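Local structure of Endoglucanase(Endo-1,4-beta-glucanase)protein (Pseudomonas stutzeri, 6R2J) at residues F44-A48 with Q89-K93; L207-F213 with I229-A234. The protein probably hydrolyses internal beta-1,4-glucosidic bonds of cellulose and is captured here with cellobiose bound. Where two conformers were deposited one is given. Numbering follows the deposited sequence.

Both contacts belong to one (beta/alpha)8 barrel, the TIM-barrel fold of glycosyl hydrolase family 5, and lie at opposite ends of its parallel strands. Interaction 1 comes first along the chain, joining helix 41-49 to the turn that leads from helix 74-89 into strand 93-98, where strands begin. Interaction 2 follows, tying the loop after strand 201-206, where strands end, to helix 229-244. Their centres are 29 Å apart and their nearest atoms about 14 Å, so they do not touch. Only interaction 2 reaches the bound cellobiose; interaction 1 packs helix 41-49 against the turn that ends helix 74-89, at the end of the barrel away from the sugar.

Interaction 1: residues F44-A48 with Q89-K93; sequences FKYYA and QNGQK
In this TIM barrel, a Schellman motif ends helix 74-89 and turns the chain toward strand 93-98, and residues of that turn pack against helix 41-49. Residues 44-48 are helical throughout. Asn90 leaves helical geometry (phi/psi -97/24), Gly91 is the C-prime residue with positive phi (66/24), Gln92 is extended (-110/159), and Gln92 N returns to Ala87 O. The backbones come closest at Lys45 and Asn90, with 6.3 Å between their CA atoms.

Asn90 and Gln92 both point toward the helix, and both have chi1 near m. Asn90 sets its CB 4.2 Å from Ala48 CB and its OD1 3.7 Å from Lys45 CA, while its ND2 lies 3.6 Å from Phe44 CB and donates back to Leu86 O. Lys45 (chi1 t, chi2 p) leads outward, its CD 3.9 Å from Asn90 OD1. Phe44 (m, chi2 -90°) starts toward the turn, then carries its ring away onto Thr83, Leu86 and Ala87; the ring edge at CD1 is 3.3 Å from Gln92 OE1. Gln92 (m, then t) extends its amide to the helix backbone. Gln92 NE2 bonds Ile52 O and, weakly, Phe44 O (3.0 Å, 134°), a carbonyl already taken by Ala48 N; Gln92 NE2 and Ala48 N, both donors, therefore sit 3.2 Å apart without bonding.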
loop_
_atom_site.group_PDB
_atom_site.type_symbol
_atom_site.label_atom_id
_atom_site.label_comp_id
_atom_site.label_asym_id
_atom_site.label_seq_id
_atom_site.Cartn_x
_atom_site.Cartn_y
_atom_site.Cartn_z
ATOM N N PHE A 44 6.926 -13.277 7.644
ATOM C CA PHE A 44 7.872 -12.864 6.617
ATOM C C PHE A 44 8.523 -14.065 5.957
ATOM O O PHE A 44 8.770 -14.046 4.747
ATOM C CB PHE A 44 8.902 -11.954 7.242
ATOM C CG PHE A 44 8.310 -10.683 7.782
ATOM C CD1 PHE A 44 8.199 -9.557 6.974
ATOM C CD2 PHE A 44 7.824 -10.610 9.106
ATOM C CE1 PHE A 44 7.673 -8.395 7.474
ATOM C CE2 PHE A 44 7.274 -9.419 9.604
ATOM C CZ PHE A 44 7.213 -8.321 8.795
ATOM N N LYS A 45 8.800 -15.116 6.741
ATOM C CA LYS A 45 9.362 -16.357 6.217
ATOM C C LYS A 45 8.389 -17.044 5.263
ATOM O O LYS A 45 8.784 -17.503 4.181
ATOM C CB LYS A 45 9.703 -17.288 7.383
ATOM C CG LYS A 45 10.371 -18.643 7.037
ATOM C CD LYS A 45 11.410 -18.541 5.956
ATOM C CE LYS A 45 12.215 -19.824 5.830
ATOM N NZ LYS A 45 11.759 -20.920 6.700
ATOM N N TYR A 46 7.118 -17.151 5.649
ATOM C CA TYR A 46 6.143 -17.757 4.753
ATOM C C TYR A 46 6.123 -17.044 3.402
ATOM O O TYR A 46 6.219 -17.683 2.352
ATOM C CB TYR A 46 4.744 -17.759 5.370
ATOM C CG TYR A 46 3.722 -18.286 4.383
ATOM C CD1 TYR A 46 3.656 -19.626 4.083
ATOM C CD2 TYR A 46 2.853 -17.425 3.721
ATOM C CE1 TYR A 46 2.738 -20.094 3.144
ATOM C CE2 TYR A 46 1.945 -17.865 2.810
ATOM C CZ TYR A 46 1.884 -19.198 2.510
ATOM O OH TYR A 46 0.971 -19.645 1.578
ATOM N N TYR A 47 5.974 -15.721 3.394
ATOM C CA TYR A 47 5.802 -15.042 2.108
ATOM C C TYR A 47 7.091 -15.056 1.310
ATOM O O TYR A 47 7.070 -15.256 0.098
ATOM C CB TYR A 47 5.218 -13.644 2.304
ATOM C CG TYR A 47 3.791 -13.743 2.789
ATOM C CD1 TYR A 47 2.734 -14.036 1.904
ATOM C CD2 TYR A 47 3.504 -13.615 4.131
ATOM C CE1 TYR A 47 1.420 -14.168 2.357
ATOM C CE2 TYR A 47 2.214 -13.731 4.606
ATOM C CZ TYR A 47 1.161 -13.993 3.730
ATOM O OH TYR A 47 -0.118 -14.087 4.241
ATOM N N ALA A 48 8.232 -14.912 1.976
ATOM C CA ALA A 48 9.504 -15.137 1.289
ATOM C C ALA A 48 9.552 -16.528 0.668
ATOM O O ALA A 48 10.012 -16.704 -0.470
ATOM C CB ALA A 48 10.664 -14.996 2.275
ATOM N N GLN A 89 15.750 -9.250 6.868
ATOM C CA GLN A 89 16.434 -10.515 7.076
ATOM C C GLN A 89 15.944 -11.571 6.100
ATOM O O GLN A 89 16.701 -12.492 5.753
ATOM C CB GLN A 89 16.206 -11.020 8.495
ATOM C CG GLN A 89 16.926 -10.254 9.573
ATOM C CD GLN A 89 16.549 -10.721 10.972
ATOM O OE1 GLN A 89 16.565 -9.924 11.855
ATOM N NE2 GLN A 89 16.198 -11.991 11.164
ATOM N N ASN A 90 14.682 -11.481 5.681
ATOM C CA ASN A 90 14.087 -12.421 4.753
ATOM C C ASN A 90 14.109 -11.918 3.327
ATOM O O ASN A 90 13.287 -12.356 2.516
ATOM C CB ASN A 90 12.659 -12.730 5.167
ATOM C CG ASN A 90 12.594 -13.702 6.323
ATOM O OD1 ASN A 90 12.808 -14.936 6.162
ATOM N ND2 ASN A 90 12.297 -13.164 7.519
ATOM N N GLY A 91 15.030 -11.013 3.001
ATOM C CA GLY A 91 15.176 -10.549 1.633
ATOM C C GLY A 91 14.020 -9.759 1.089
ATOM O O GLY A 91 13.877 -9.680 -0.133
ATOM N N GLN A 92 13.217 -9.142 1.962
ATOM C CA GLN A 92 12.056 -8.340 1.583
ATOM C C GLN A 92 12.290 -6.849 1.859
ATOM O O GLN A 92 13.112 -6.454 2.691
ATOM C CB GLN A 92 10.791 -8.805 2.337
ATOM C CG GLN A 92 10.298 -10.182 1.952
ATOM C CD GLN A 92 9.558 -10.919 3.052
ATOM O OE1 GLN A 92 9.715 -10.661 4.247
ATOM N NE2 GLN A 92 8.745 -11.858 2.642
ATOM N N LYS A 93 11.515 -6.009 1.169
ATOM C CA LYS A 93 11.521 -4.570 1.406
ATOM C C LYS A 93 10.082 -4.101 1.594
ATOM O O LYS A 93 9.146 -4.629 0.985
ATOM C CB LYS A 93 12.251 -3.813 0.298
ATOM C CG LYS A 93 13.722 -4.259 0.150
ATOM C CD LYS A 93 14.492 -3.391 -0.844
ATOM C CE LYS A 93 15.909 -3.919 -1.046
ATOM N NZ LYS A 93 16.689 -3.226 -2.124
#

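Interaction 2: residues L207-F213 with I229-A234; sequences LYFDDDF and IGVERA. With BGC (beta-D-glucopyranose), chain E; BGC (beta-D-glucopyranose), chain B.
Arg233 of helix 229-244 holds the loop after strand 201-206 by its backbone carbonyls. Arg233 NH1 donates to Tyr208 O (2.9 Å, 151°) and to Asp210 O (2.7 Å, 161°), and Arg233 NH2 adds a weak bond to Asp210 O (3.3 Å). The side chain reaches them almost fully extended, chi1 m and chi2 to chi4 near t. Both carbonyls lie near the guanidinium plane, and the Phe213 ring (chi1 m, chi2 86°) covers one face of that group in an off-centre cation-pi contact, Arg233 CZ lying 4.3 Å from the ring centroid and Phe213 CE2 3.6 Å from Arg233 NE.

Asp210 O also accepts Phe213 N (2.9 Å), closing a type I beta turn from Asp210 to Phe213; Phe213 itself has positive phi (67/1). Asp210 (chi1 p) points its CA-to-CB bond away from the helix, and its carboxylate accepts Gly215 N and Tyr217 N.

The CA pairs Leu207-Arg233 (6.8 Å) and Phe209-Gly230 (6.4 Å) set the register. Leu207 (t, t) brings CD1 to 3.8 Å from Ala234 CB. Phe209 (chi1 m) puts CE1 3.5 Å from Gly230 CA, where a beta carbon would clash, and CD1 4.0 Å from Ile229 CG2.

Beyond the turn lies cellobiose: Asp212 O takes a very short bond from O6 of the chain B glucose (2.4 Å), and Tyr208 CE2 is 3.3 Å from C6 of the chain E glucose, while Tyr208 OH bonds Glu252. The buried cationic Arg233 is met by two carbonyls and a phenylalanine face, with no carboxylate partner in the two segments, and so ties the sugar-binding loop to helix 229-244.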
loop_
_atom_site.group_PDB
_atom_site.type_symbol
_atom_site.label_atom_id
_atom_site.label_comp_id
_atom_site.label_asym_id
_atom_site.label_seq_id
_atom_site.Cartn_x
_atom_site.Cartn_y
_atom_site.Cartn_z
ATOM N N LEU A 207 -7.804 -0.954 -6.235
ATOM C CA LEU A 207 -8.730 -1.471 -7.231
ATOM C C LEU A 207 -9.343 -2.768 -6.734
ATOM O O LEU A 207 -8.629 -3.735 -6.475
ATOM C CB LEU A 207 -7.988 -1.698 -8.565
ATOM C CG LEU A 207 -8.732 -2.197 -9.817
ATOM C CD1 LEU A 207 -7.885 -1.806 -11.055
ATOM C CD2 LEU A 207 -9.033 -3.690 -9.744
ATOM N N TYR A 208 -10.664 -2.783 -6.630
ATOM C CA TYR A 208 -11.412 -3.966 -6.275
ATOM C C TYR A 208 -12.436 -4.260 -7.366
ATOM O O TYR A 208 -12.655 -3.470 -8.287
ATOM C CB TYR A 208 -12.054 -3.800 -4.897
ATOM C CG TYR A 208 -11.044 -3.759 -3.770
ATOM C CD1 TYR A 208 -10.591 -4.931 -3.188
ATOM C CD2 TYR A 208 -10.562 -2.540 -3.279
ATOM C CE1 TYR A 208 -9.684 -4.899 -2.133
ATOM C CE2 TYR A 208 -9.625 -2.488 -2.260
ATOM C CZ TYR A 208 -9.202 -3.667 -1.665
ATOM O OH TYR A 208 -8.311 -3.648 -0.619
ATOM N N PHE A 209 -13.069 -5.415 -7.261
ATOM C CA PHE A 209 -13.858 -5.939 -8.367
ATOM C C PHE A 209 -15.371 -5.853 -8.168
ATOM O O PHE A 209 -16.106 -6.282 -9.069
ATOM C CB PHE A 209 -13.488 -7.412 -8.585
ATOM C CG PHE A 209 -12.065 -7.643 -8.996
ATOM C CD1 PHE A 209 -11.292 -6.605 -9.539
ATOM C CD2 PHE A 209 -11.513 -8.914 -8.889
ATOM C CE1 PHE A 209 -9.991 -6.832 -9.937
ATOM C CE2 PHE A 209 -10.228 -9.159 -9.318
ATOM C CZ PHE A 209 -9.458 -8.112 -9.826
ATOM N N ASP A 210 -15.855 -5.400 -6.997
ATOM C CA ASP A 210 -17.290 -5.348 -6.747
ATOM C C ASP A 210 -17.898 -4.073 -7.338
ATOM O O ASP A 210 -17.197 -3.122 -7.723
ATOM C CB ASP A 210 -17.675 -5.563 -5.275
ATOM C CG ASP A 210 -16.881 -4.719 -4.307
ATOM O OD1 ASP A 210 -15.845 -4.163 -4.710
ATOM O OD2 ASP A 210 -17.275 -4.633 -3.117
ATOM N N ASP A 211 -19.242 -4.089 -7.430
ATOM C CA ASP A 211 -19.983 -3.132 -8.241
ATOM C C ASP A 211 -19.840 -1.723 -7.725
ATOM O O ASP A 211 -20.011 -0.765 -8.493
ATOM C CB ASP A 211 -21.451 -3.473 -8.173
ATOM C CG ASP A 211 -21.806 -4.683 -8.970
ATOM O OD1 ASP A 211 -20.909 -5.315 -9.571
ATOM O OD2 ASP A 211 -23.022 -4.972 -9.061
ATOM N N ASP A 212 -19.537 -1.578 -6.439
ATOM C CA ASP A 212 -19.403 -0.271 -5.812
ATOM C C ASP A 212 -17.951 0.095 -5.574
ATOM O O ASP A 212 -17.675 1.054 -4.852
ATOM C CB ASP A 212 -20.206 -0.241 -4.509
ATOM C CG ASP A 212 -19.672 -1.189 -3.464
ATOM O OD1 ASP A 212 -18.618 -1.793 -3.689
ATOM O OD2 ASP A 212 -20.307 -1.329 -2.400
ATOM N N PHE A 213 -17.016 -0.656 -6.159
ATOM C CA PHE A 213 -15.585 -0.388 -6.097
ATOM C C PHE A 213 -14.979 -0.562 -4.688
ATOM O O PHE A 213 -13.748 -0.343 -4.520
ATOM C CB PHE A 213 -15.215 1.030 -6.584
ATOM C CG PHE A 213 -15.792 1.407 -7.905
ATOM C CD1 PHE A 213 -17.067 1.942 -7.993
ATOM C CD2 PHE A 213 -15.046 1.246 -9.054
ATOM C CE1 PHE A 213 -17.606 2.290 -9.220
ATOM C CE2 PHE A 213 -15.545 1.596 -10.296
ATOM C CZ PHE A 213 -16.828 2.127 -10.386
ATOM N N ILE A 229 -12.847 -6.952 -15.576
ATOM C CA ILE A 229 -13.118 -5.761 -14.778
ATOM C C ILE A 229 -11.851 -5.270 -14.100
ATOM O O ILE A 229 -11.671 -4.063 -13.916
ATOM C CB ILE A 229 -14.292 -6.034 -13.816
ATOM C CG1 ILE A 229 -14.933 -4.727 -13.365
ATOM C CG2 ILE A 229 -13.861 -6.784 -12.575
ATOM C CD1 ILE A 229 -15.364 -3.811 -14.485
ATOM N N GLY A 230 -10.929 -6.166 -13.775
ATOM C CA GLY A 230 -9.694 -5.711 -13.187
ATOM C C GLY A 230 -8.864 -4.939 -14.189
ATOM O O GLY A 230 -8.312 -3.889 -13.873
ATOM N N VAL A 231 -8.770 -5.441 -15.420
ATOM C CA VAL A 231 -8.011 -4.719 -16.442
ATOM C C VAL A 231 -8.693 -3.395 -16.801
ATOM O O VAL A 231 -8.028 -2.367 -17.030
ATOM C CB VAL A 231 -7.789 -5.596 -17.684
ATOM C CG1 VAL A 231 -7.107 -4.732 -18.752
ATOM C CG2 VAL A 231 -7.004 -6.853 -17.363
ATOM N N GLU A 232 -10.022 -3.406 -16.868
ATOM C CA GLU A 232 -10.759 -2.198 -17.197
ATOM C C GLU A 232 -10.607 -1.137 -16.117
ATOM O O GLU A 232 -10.557 0.050 -16.439
ATOM C CB GLU A 232 -12.220 -2.561 -17.401
ATOM C CG GLU A 232 -12.466 -3.441 -18.617
ATOM C CD GLU A 232 -13.816 -4.167 -18.564
ATOM O OE1 GLU A 232 -14.706 -3.781 -17.741
ATOM O OE2 GLU A 232 -13.999 -5.121 -19.382
ATOM N N ARG A 233 -10.542 -1.536 -14.842
ATOM C CA ARG A 233 -10.353 -0.592 -13.756
ATOM C C ARG A 233 -8.893 -0.197 -13.588
ATOM O O ARG A 233 -8.612 0.878 -13.062
ATOM C CB ARG A 233 -10.983 -1.146 -12.463
ATOM C CG ARG A 233 -12.513 -1.212 -12.565
ATOM C CD ARG A 233 -13.210 -1.689 -11.310
ATOM N NE ARG A 233 -14.666 -1.716 -11.516
ATOM C CZ ARG A 233 -15.554 -2.186 -10.642
ATOM N NH1 ARG A 233 -15.156 -2.689 -9.494
ATOM N NH2 ARG A 233 -16.843 -2.151 -10.907
ATOM N N ALA A 234 -7.953 -1.000 -14.070
ATOM C CA ALA A 234 -6.560 -0.574 -14.001
ATOM C C ALA A 234 -6.218 0.409 -15.113
ATOM O O ALA A 234 -5.444 1.356 -14.901
ATOM C CB ALA A 234 -5.648 -1.795 -14.079
HETATM C C2 BGC E . -12.901 3.223 -3.969
HETATM C C3 BGC E . -11.473 3.178 -4.412
HETATM C C4 BGC E . -10.795 2.378 -3.348
HETATM C C5 BGC E . -11.587 1.295 -2.684
HETATM C C6 BGC E . -10.597 0.673 -1.746
HETATM C C1 BGC E . -13.651 2.166 -3.118
HETATM O O2 BGC E . -13.646 3.748 -5.142
HETATM O O3 BGC E . -10.882 4.478 -4.517
HETATM O O4 BGC E . -9.637 2.048 -4.079
HETATM O O5 BGC E . -12.737 1.954 -1.966
HETATM O O6 BGC E . -11.355 -0.047 -0.739
HETATM C C2 BGC B . -15.965 2.715 0.445
HETATM C C3 BGC B . -14.812 2.917 -0.504
HETATM C C4 BGC B . -15.480 2.737 -1.840
HETATM C C5 BGC B . -16.651 3.742 -2.101
HETATM C C6 BGC B . -17.441 3.486 -3.407
HETATM C C1 BGC B . -16.945 3.898 0.338
HETATM O O1 BGC B . -17.959 3.946 1.291
HETATM O O2 BGC B . -15.584 2.656 1.812
HETATM O O3 BGC B . -13.774 1.931 -0.476
HETATM O O4 BGC B . -14.773 2.880 -3.064
HETATM O O5 BGC B . -17.631 3.986 -1.019
HETATM O O6 BGC B . -16.497 3.135 -4.408
#